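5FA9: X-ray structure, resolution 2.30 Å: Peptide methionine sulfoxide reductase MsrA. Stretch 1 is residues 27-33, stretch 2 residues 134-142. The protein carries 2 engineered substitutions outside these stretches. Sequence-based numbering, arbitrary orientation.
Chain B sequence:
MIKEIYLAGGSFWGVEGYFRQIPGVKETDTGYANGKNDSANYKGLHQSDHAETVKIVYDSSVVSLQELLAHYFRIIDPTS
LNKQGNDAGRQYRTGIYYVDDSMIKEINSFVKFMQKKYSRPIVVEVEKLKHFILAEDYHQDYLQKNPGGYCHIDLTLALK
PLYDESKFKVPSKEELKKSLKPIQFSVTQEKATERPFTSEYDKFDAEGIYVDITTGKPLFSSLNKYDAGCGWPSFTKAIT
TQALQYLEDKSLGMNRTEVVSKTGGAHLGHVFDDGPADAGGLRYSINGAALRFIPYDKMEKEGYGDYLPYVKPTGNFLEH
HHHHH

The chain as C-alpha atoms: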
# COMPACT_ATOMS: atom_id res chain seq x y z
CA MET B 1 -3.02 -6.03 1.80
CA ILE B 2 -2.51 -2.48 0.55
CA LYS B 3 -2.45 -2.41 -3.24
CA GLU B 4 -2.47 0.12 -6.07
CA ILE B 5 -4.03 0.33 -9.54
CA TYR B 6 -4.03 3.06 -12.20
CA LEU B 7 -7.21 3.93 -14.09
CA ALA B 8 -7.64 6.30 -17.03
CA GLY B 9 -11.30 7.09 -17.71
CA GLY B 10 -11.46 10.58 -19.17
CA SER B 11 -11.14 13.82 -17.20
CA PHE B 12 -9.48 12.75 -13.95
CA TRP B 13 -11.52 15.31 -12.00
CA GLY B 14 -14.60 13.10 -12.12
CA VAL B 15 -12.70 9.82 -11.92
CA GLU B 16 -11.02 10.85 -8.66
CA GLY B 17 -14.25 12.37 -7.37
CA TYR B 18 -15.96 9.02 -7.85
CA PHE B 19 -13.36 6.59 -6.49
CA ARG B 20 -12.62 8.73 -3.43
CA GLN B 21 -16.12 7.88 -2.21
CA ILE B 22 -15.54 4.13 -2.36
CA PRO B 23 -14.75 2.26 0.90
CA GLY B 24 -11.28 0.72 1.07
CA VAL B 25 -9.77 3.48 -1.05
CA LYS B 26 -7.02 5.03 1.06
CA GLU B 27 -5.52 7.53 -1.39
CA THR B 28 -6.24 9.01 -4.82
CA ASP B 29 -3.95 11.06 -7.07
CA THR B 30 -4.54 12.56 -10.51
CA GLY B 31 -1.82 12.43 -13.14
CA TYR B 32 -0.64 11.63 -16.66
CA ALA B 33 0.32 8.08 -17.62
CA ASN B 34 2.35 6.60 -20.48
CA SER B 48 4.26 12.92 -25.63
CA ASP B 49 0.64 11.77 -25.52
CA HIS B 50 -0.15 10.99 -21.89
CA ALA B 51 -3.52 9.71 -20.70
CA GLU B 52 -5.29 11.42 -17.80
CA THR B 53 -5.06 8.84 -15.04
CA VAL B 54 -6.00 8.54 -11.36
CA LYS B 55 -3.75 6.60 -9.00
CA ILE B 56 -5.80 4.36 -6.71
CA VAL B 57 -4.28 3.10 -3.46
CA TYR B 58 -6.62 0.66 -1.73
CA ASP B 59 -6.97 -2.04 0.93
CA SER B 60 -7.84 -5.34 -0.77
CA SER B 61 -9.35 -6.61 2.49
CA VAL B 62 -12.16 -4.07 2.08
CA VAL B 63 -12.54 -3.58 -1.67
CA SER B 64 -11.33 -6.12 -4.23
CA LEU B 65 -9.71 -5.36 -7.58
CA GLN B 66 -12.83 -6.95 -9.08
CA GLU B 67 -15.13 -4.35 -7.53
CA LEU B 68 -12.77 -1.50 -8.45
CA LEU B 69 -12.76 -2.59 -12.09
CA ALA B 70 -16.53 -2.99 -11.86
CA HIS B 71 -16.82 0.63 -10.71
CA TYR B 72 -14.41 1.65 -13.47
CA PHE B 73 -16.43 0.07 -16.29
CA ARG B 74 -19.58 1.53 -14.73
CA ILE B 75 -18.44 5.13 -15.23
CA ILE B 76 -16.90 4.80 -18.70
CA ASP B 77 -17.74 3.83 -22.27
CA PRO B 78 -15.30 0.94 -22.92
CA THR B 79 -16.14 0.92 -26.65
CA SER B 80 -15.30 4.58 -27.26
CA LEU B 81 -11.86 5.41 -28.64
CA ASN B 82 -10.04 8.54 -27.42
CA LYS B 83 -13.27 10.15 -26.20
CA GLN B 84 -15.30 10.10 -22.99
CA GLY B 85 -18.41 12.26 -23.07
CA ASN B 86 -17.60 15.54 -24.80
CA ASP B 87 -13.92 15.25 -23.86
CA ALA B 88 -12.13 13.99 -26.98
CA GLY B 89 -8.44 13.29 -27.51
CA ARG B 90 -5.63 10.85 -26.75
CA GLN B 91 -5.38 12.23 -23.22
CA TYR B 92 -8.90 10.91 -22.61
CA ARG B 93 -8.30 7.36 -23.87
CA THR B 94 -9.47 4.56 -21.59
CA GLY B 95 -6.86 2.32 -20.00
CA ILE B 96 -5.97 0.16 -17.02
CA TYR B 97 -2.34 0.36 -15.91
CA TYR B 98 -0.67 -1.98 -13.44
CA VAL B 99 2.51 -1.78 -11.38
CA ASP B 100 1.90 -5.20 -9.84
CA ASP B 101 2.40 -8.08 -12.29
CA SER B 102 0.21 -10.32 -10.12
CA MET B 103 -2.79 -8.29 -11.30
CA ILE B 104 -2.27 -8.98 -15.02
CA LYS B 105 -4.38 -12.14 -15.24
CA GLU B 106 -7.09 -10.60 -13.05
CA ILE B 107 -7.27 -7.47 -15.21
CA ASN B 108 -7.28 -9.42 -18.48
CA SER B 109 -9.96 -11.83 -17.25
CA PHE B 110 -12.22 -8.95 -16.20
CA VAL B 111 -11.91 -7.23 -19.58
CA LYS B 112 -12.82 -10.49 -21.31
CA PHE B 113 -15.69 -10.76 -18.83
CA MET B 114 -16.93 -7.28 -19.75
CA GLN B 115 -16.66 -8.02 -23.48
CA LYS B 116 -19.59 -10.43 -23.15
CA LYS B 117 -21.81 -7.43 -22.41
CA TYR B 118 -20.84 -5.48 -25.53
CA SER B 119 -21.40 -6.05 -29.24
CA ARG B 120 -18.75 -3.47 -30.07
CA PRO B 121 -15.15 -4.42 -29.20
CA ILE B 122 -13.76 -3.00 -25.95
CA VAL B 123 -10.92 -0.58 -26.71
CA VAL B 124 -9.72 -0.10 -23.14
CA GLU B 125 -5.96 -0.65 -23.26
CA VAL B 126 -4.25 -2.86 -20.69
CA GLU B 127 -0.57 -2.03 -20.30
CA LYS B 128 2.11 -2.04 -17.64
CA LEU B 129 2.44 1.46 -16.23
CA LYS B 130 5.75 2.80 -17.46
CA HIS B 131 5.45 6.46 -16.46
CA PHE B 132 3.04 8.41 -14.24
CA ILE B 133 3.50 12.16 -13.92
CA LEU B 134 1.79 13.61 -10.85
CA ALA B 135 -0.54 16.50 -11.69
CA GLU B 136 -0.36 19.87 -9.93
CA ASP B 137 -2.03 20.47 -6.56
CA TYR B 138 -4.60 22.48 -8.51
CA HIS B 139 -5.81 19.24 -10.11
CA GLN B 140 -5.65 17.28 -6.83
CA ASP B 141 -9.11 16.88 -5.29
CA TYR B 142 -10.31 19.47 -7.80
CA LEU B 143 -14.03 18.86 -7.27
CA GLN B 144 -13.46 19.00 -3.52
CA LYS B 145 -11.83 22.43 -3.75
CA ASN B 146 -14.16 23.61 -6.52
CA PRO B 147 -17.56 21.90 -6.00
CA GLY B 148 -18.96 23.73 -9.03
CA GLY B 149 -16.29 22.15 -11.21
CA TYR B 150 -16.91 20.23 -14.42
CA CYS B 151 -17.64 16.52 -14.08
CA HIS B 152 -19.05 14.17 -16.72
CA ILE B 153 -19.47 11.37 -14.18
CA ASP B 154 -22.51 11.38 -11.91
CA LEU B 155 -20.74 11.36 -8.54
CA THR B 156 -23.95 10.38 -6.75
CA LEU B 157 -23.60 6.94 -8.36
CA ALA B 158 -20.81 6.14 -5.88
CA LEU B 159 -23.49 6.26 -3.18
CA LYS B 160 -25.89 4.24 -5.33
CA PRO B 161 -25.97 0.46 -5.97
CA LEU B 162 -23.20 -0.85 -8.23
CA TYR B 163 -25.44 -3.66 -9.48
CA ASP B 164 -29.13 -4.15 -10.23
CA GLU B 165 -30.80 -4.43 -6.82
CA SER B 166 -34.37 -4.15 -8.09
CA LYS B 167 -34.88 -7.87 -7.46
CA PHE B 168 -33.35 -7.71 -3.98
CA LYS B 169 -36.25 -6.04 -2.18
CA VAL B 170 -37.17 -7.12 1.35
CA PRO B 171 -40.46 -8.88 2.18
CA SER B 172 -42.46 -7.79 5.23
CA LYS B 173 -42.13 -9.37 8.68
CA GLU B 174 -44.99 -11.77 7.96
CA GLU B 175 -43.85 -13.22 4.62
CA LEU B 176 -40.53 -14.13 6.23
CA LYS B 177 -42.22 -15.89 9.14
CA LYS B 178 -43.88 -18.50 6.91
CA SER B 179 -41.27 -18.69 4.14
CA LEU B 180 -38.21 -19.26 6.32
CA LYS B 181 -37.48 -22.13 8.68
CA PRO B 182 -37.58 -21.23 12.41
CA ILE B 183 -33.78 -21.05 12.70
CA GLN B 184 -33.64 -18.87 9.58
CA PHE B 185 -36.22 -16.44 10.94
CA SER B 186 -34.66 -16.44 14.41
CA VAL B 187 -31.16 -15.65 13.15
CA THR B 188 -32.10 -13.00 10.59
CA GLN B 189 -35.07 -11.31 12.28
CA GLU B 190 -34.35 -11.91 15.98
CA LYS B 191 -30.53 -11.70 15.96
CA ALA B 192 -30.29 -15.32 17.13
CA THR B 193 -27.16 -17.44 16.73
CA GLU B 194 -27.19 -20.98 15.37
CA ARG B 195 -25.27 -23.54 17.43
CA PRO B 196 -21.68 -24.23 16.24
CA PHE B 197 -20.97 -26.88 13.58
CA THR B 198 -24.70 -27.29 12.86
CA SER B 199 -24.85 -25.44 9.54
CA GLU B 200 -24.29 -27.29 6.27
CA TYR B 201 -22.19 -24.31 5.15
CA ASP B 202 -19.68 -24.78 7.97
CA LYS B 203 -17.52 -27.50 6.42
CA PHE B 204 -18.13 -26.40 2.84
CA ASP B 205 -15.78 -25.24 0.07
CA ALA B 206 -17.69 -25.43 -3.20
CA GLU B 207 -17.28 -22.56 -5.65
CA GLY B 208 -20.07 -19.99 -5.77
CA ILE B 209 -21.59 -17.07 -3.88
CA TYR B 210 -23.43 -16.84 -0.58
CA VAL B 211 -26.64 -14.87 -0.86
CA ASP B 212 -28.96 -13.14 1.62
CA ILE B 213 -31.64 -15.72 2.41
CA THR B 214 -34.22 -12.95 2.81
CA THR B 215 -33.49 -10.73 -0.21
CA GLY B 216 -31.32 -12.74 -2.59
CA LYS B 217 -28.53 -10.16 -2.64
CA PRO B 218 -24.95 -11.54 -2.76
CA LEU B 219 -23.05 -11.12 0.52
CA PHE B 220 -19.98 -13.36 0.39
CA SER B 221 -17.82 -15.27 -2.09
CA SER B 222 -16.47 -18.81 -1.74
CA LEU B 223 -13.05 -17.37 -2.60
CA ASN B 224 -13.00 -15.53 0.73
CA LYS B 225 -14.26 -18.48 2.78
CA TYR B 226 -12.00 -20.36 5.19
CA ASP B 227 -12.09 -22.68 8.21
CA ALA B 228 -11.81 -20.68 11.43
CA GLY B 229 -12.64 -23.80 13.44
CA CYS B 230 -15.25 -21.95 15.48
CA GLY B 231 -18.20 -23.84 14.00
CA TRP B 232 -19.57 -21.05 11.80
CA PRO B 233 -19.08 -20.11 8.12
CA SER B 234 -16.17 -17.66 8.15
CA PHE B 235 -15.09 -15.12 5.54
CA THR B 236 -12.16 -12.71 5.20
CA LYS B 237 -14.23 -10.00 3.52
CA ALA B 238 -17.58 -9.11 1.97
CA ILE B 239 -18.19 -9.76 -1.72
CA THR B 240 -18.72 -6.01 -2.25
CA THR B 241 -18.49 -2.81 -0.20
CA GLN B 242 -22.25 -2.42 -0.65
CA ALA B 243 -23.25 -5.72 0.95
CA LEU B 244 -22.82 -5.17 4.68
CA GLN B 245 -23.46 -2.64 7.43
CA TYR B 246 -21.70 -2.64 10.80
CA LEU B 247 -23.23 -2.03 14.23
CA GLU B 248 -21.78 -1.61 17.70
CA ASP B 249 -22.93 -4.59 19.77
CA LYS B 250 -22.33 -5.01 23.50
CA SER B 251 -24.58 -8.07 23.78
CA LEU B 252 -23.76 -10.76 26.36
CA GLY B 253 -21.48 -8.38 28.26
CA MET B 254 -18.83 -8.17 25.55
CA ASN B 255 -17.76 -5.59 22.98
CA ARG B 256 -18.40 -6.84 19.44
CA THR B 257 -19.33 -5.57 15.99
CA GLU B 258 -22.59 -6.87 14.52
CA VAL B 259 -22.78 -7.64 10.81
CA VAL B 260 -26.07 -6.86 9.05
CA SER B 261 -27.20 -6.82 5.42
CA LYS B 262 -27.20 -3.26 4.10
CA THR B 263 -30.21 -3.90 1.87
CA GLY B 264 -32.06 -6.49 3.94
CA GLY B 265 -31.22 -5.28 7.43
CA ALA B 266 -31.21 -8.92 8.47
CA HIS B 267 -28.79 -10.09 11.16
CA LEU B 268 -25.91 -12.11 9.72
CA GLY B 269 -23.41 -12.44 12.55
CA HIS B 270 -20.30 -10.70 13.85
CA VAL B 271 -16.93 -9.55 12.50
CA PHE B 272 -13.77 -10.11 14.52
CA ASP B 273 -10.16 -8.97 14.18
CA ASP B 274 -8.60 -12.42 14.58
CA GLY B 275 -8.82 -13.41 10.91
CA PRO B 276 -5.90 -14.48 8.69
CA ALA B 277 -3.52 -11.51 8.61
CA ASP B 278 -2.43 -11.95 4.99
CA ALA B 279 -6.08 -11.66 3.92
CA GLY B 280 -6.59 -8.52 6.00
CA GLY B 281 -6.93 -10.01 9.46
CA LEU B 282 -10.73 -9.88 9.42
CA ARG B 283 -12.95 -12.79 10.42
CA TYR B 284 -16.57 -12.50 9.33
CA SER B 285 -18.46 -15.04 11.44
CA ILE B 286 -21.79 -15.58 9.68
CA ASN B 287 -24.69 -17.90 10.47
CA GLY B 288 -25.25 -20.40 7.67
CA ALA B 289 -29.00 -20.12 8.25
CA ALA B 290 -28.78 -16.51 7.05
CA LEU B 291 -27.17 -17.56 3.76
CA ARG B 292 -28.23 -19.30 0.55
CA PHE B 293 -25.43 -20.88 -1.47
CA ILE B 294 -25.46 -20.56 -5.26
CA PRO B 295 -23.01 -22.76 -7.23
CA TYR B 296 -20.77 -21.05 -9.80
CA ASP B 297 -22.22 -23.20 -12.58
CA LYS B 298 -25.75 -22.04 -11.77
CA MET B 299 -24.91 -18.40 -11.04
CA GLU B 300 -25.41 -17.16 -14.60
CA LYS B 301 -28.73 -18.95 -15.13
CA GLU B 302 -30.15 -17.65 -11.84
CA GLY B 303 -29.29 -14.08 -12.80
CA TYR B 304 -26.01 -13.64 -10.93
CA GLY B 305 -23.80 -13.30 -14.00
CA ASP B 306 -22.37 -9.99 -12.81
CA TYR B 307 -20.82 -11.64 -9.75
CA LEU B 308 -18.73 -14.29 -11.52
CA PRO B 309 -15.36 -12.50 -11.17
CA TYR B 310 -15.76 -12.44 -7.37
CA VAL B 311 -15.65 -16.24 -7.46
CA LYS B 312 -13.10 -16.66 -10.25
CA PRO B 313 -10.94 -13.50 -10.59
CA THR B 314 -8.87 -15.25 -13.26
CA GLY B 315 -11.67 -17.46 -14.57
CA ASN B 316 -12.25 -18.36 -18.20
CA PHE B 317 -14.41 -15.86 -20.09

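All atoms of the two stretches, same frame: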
# COMPACT_ATOMS: atom_id res chain seq x y z
N GLU B 27 -6.15 6.37 -0.78
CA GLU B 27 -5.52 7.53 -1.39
C GLU B 27 -5.77 7.59 -2.90
O GLU B 27 -5.69 6.58 -3.59
CB GLU B 27 -4.01 7.51 -1.11
CG GLU B 27 -3.20 8.52 -1.91
CD GLU B 27 -1.74 8.55 -1.52
OE1 GLU B 27 -1.45 8.52 -0.30
OE2 GLU B 27 -0.87 8.61 -2.41
N THR B 28 -6.08 8.79 -3.39
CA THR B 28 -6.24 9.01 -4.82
C THR B 28 -5.35 10.16 -5.29
O THR B 28 -5.19 11.16 -4.59
CB THR B 28 -7.70 9.32 -5.19
OG1 THR B 28 -8.16 10.46 -4.45
CG2 THR B 28 -8.59 8.13 -4.90
N ASP B 29 -4.77 10.01 -6.48
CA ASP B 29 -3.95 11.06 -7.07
C ASP B 29 -4.18 11.14 -8.57
O ASP B 29 -4.19 10.12 -9.26
CB ASP B 29 -2.46 10.81 -6.79
CG ASP B 29 -2.15 10.73 -5.31
OD1 ASP B 29 -2.26 11.77 -4.62
OD2 ASP B 29 -1.80 9.63 -4.84
N THR B 30 -4.36 12.35 -9.08
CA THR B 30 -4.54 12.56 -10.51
C THR B 30 -3.20 12.80 -11.19
O THR B 30 -2.30 13.41 -10.61
CB THR B 30 -5.47 13.75 -10.79
OG1 THR B 30 -4.95 14.93 -10.17
CG2 THR B 30 -6.86 13.48 -10.24
N GLY B 31 -3.07 12.31 -12.42
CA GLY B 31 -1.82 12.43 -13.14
C GLY B 31 -1.90 12.04 -14.60
O GLY B 31 -2.98 11.84 -15.15
N TYR B 32 -0.73 11.93 -15.23
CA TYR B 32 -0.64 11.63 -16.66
C TYR B 32 0.23 10.40 -16.89
O TYR B 32 1.40 10.38 -16.52
CB TYR B 32 -0.08 12.84 -17.41
CG TYR B 32 -0.69 14.15 -16.98
CD1 TYR B 32 -1.90 14.59 -17.52
CD2 TYR B 32 -0.07 14.96 -16.04
CE1 TYR B 32 -2.46 15.79 -17.13
CE2 TYR B 32 -0.62 16.16 -15.64
CZ TYR B 32 -1.82 16.57 -16.19
OH TYR B 32 -2.37 17.77 -15.80
N ALA B 33 -0.35 9.37 -17.50
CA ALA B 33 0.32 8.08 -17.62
C ALA B 33 0.69 7.71 -19.05
O ALA B 33 -0.06 7.98 -19.99
CB ALA B 33 -0.56 6.99 -17.02
N LEU B 134 2.73 13.04 -11.80
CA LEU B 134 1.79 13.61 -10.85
C LEU B 134 1.33 15.00 -11.28
O LEU B 134 2.16 15.87 -11.57
CB LEU B 134 2.41 13.67 -9.45
CG LEU B 134 1.47 13.95 -8.28
CD1 LEU B 134 0.41 12.86 -8.17
CD2 LEU B 134 2.25 14.07 -6.98
N ALA B 135 0.02 15.21 -11.31
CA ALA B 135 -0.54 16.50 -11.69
C ALA B 135 -0.35 17.52 -10.57
O ALA B 135 -0.04 17.15 -9.43
CB ALA B 135 -2.01 16.36 -12.04
N GLU B 136 -0.53 18.79 -10.90
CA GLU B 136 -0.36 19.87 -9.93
C GLU B 136 -1.41 19.80 -8.83
O GLU B 136 -2.45 19.17 -8.99
CB GLU B 136 -0.43 21.23 -10.63
CG GLU B 136 0.57 21.42 -11.77
CD GLU B 136 0.07 20.88 -13.10
OE1 GLU B 136 -0.57 19.81 -13.11
OE2 GLU B 136 0.33 21.53 -14.14
N ASP B 137 -1.12 20.45 -7.70
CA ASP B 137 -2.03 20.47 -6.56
C ASP B 137 -3.38 21.07 -6.93
O ASP B 137 -4.40 20.77 -6.31
CB ASP B 137 -1.41 21.25 -5.40
CG ASP B 137 -0.17 20.59 -4.85
OD1 ASP B 137 -0.25 19.43 -4.41
OD2 ASP B 137 0.90 21.24 -4.86
N TYR B 138 -3.38 21.92 -7.95
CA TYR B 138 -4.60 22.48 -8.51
C TYR B 138 -5.56 21.38 -8.97
O TYR B 138 -6.77 21.47 -8.76
CB TYR B 138 -4.26 23.41 -9.69
CG TYR B 138 -5.46 24.04 -10.35
CD1 TYR B 138 -6.18 25.04 -9.71
CD2 TYR B 138 -5.88 23.64 -11.61
CE1 TYR B 138 -7.28 25.62 -10.32
CE2 TYR B 138 -6.97 24.21 -12.22
CZ TYR B 138 -7.67 25.20 -11.57
OH TYR B 138 -8.77 25.78 -12.18
N HIS B 139 -5.01 20.34 -9.58
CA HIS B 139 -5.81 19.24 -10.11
C HIS B 139 -6.08 18.15 -9.07
O HIS B 139 -6.82 17.20 -9.33
CB HIS B 139 -5.12 18.62 -11.32
CG HIS B 139 -4.99 19.56 -12.48
ND1 HIS B 139 -6.07 20.16 -13.08
CD2 HIS B 139 -3.90 19.99 -13.16
CE1 HIS B 139 -5.66 20.93 -14.07
NE2 HIS B 139 -4.34 20.85 -14.14
N GLN B 140 -5.48 18.28 -7.89
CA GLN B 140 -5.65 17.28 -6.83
C GLN B 140 -6.87 17.61 -5.98
O GLN B 140 -6.95 18.68 -5.38
CB GLN B 140 -4.40 17.20 -5.96
CG GLN B 140 -3.14 16.82 -6.72
CD GLN B 140 -3.21 15.43 -7.31
OE1 GLN B 140 -3.93 14.56 -6.81
NE2 GLN B 140 -2.45 15.20 -8.38
N ASP B 141 -7.82 16.67 -5.93
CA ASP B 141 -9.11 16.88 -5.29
C ASP B 141 -9.76 18.16 -5.81
O ASP B 141 -10.21 19.00 -5.03
CB ASP B 141 -8.97 16.93 -3.77
CG ASP B 141 -8.91 15.55 -3.14
OD1 ASP B 141 -9.46 14.60 -3.75
OD2 ASP B 141 -8.32 15.41 -2.06
N TYR B 142 -9.79 18.28 -7.13
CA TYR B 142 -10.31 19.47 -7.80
C TYR B 142 -11.77 19.75 -7.44
O TYR B 142 -12.12 20.87 -7.08
CB TYR B 142 -10.16 19.32 -9.32
CG TYR B 142 -10.73 20.47 -10.13
CD1 TYR B 142 -9.97 21.59 -10.41
CD2 TYR B 142 -12.02 20.41 -10.63
CE1 TYR B 142 -10.49 22.64 -11.15
CE2 TYR B 142 -12.55 21.44 -11.38
CZ TYR B 142 -11.77 22.56 -11.64
OH TYR B 142 -12.29 23.59 -12.38

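The contact is small, 389 Å² summed over both sides, and Thr30 contributes the largest share. Residues 27-33 are a strand; the second stretch touches it as a single antiparallel, non-hydrogen-bonded bridge, Gly31 CA to Leu134 CA 4.4 Å, and then turns away into loop. The next residue supplies the backbone bond: Ala135 N donates to Thr30 O at 3.0 Å with an N-H...O angle of 161°.

Beyond that point a side chain takes over from the main chain. Gln140 has chi1 and chi2 both m (-59° and -64°), which folds its amide back toward the strand although its CA-to-CB bond points sideways. With chi3 at -26°, the amide meets both polar backbone atoms of Thr30: Thr30 N donates to Gln140 OE1 (3.2 Å, 164°), and Gln140 NE2 donates to Thr30 O (2.9 Å, 142°). Gln140 NE2 also donates to Ala135 O within its own stretch (3.3 Å, 162°), so the amide braces the loop as well as the strand. A carboxamide suits this place because it offers donor and acceptor together.

Thr30, buried, adopts the p rotamer (chi1 57°), which directs its hydroxyl to the loop; Thr30 OG1 donates a weak bond to His139 O at 3.1 Å. The loop carbonyl is presented by a turn in which His139 N donates to Glu136 O at 2.9 Å.

Tyr32 leaves the strand sideways, but chi1 of -44° (m) brings its ring end over the loop. Tyr32 CE2 packs 3.9 Å from Ala135 CB, whose CA-to-CB bond points toward the strand, and Tyr32 OH lies 3.8 Å from His139 CD2. Glu136 OE1 sits at the ring's edge, buried without a polar partner. On the other flank, Leu134 starts away, yet chi1 t and chi2 p return its CD1 to 3.8 Å from Asp29 CB.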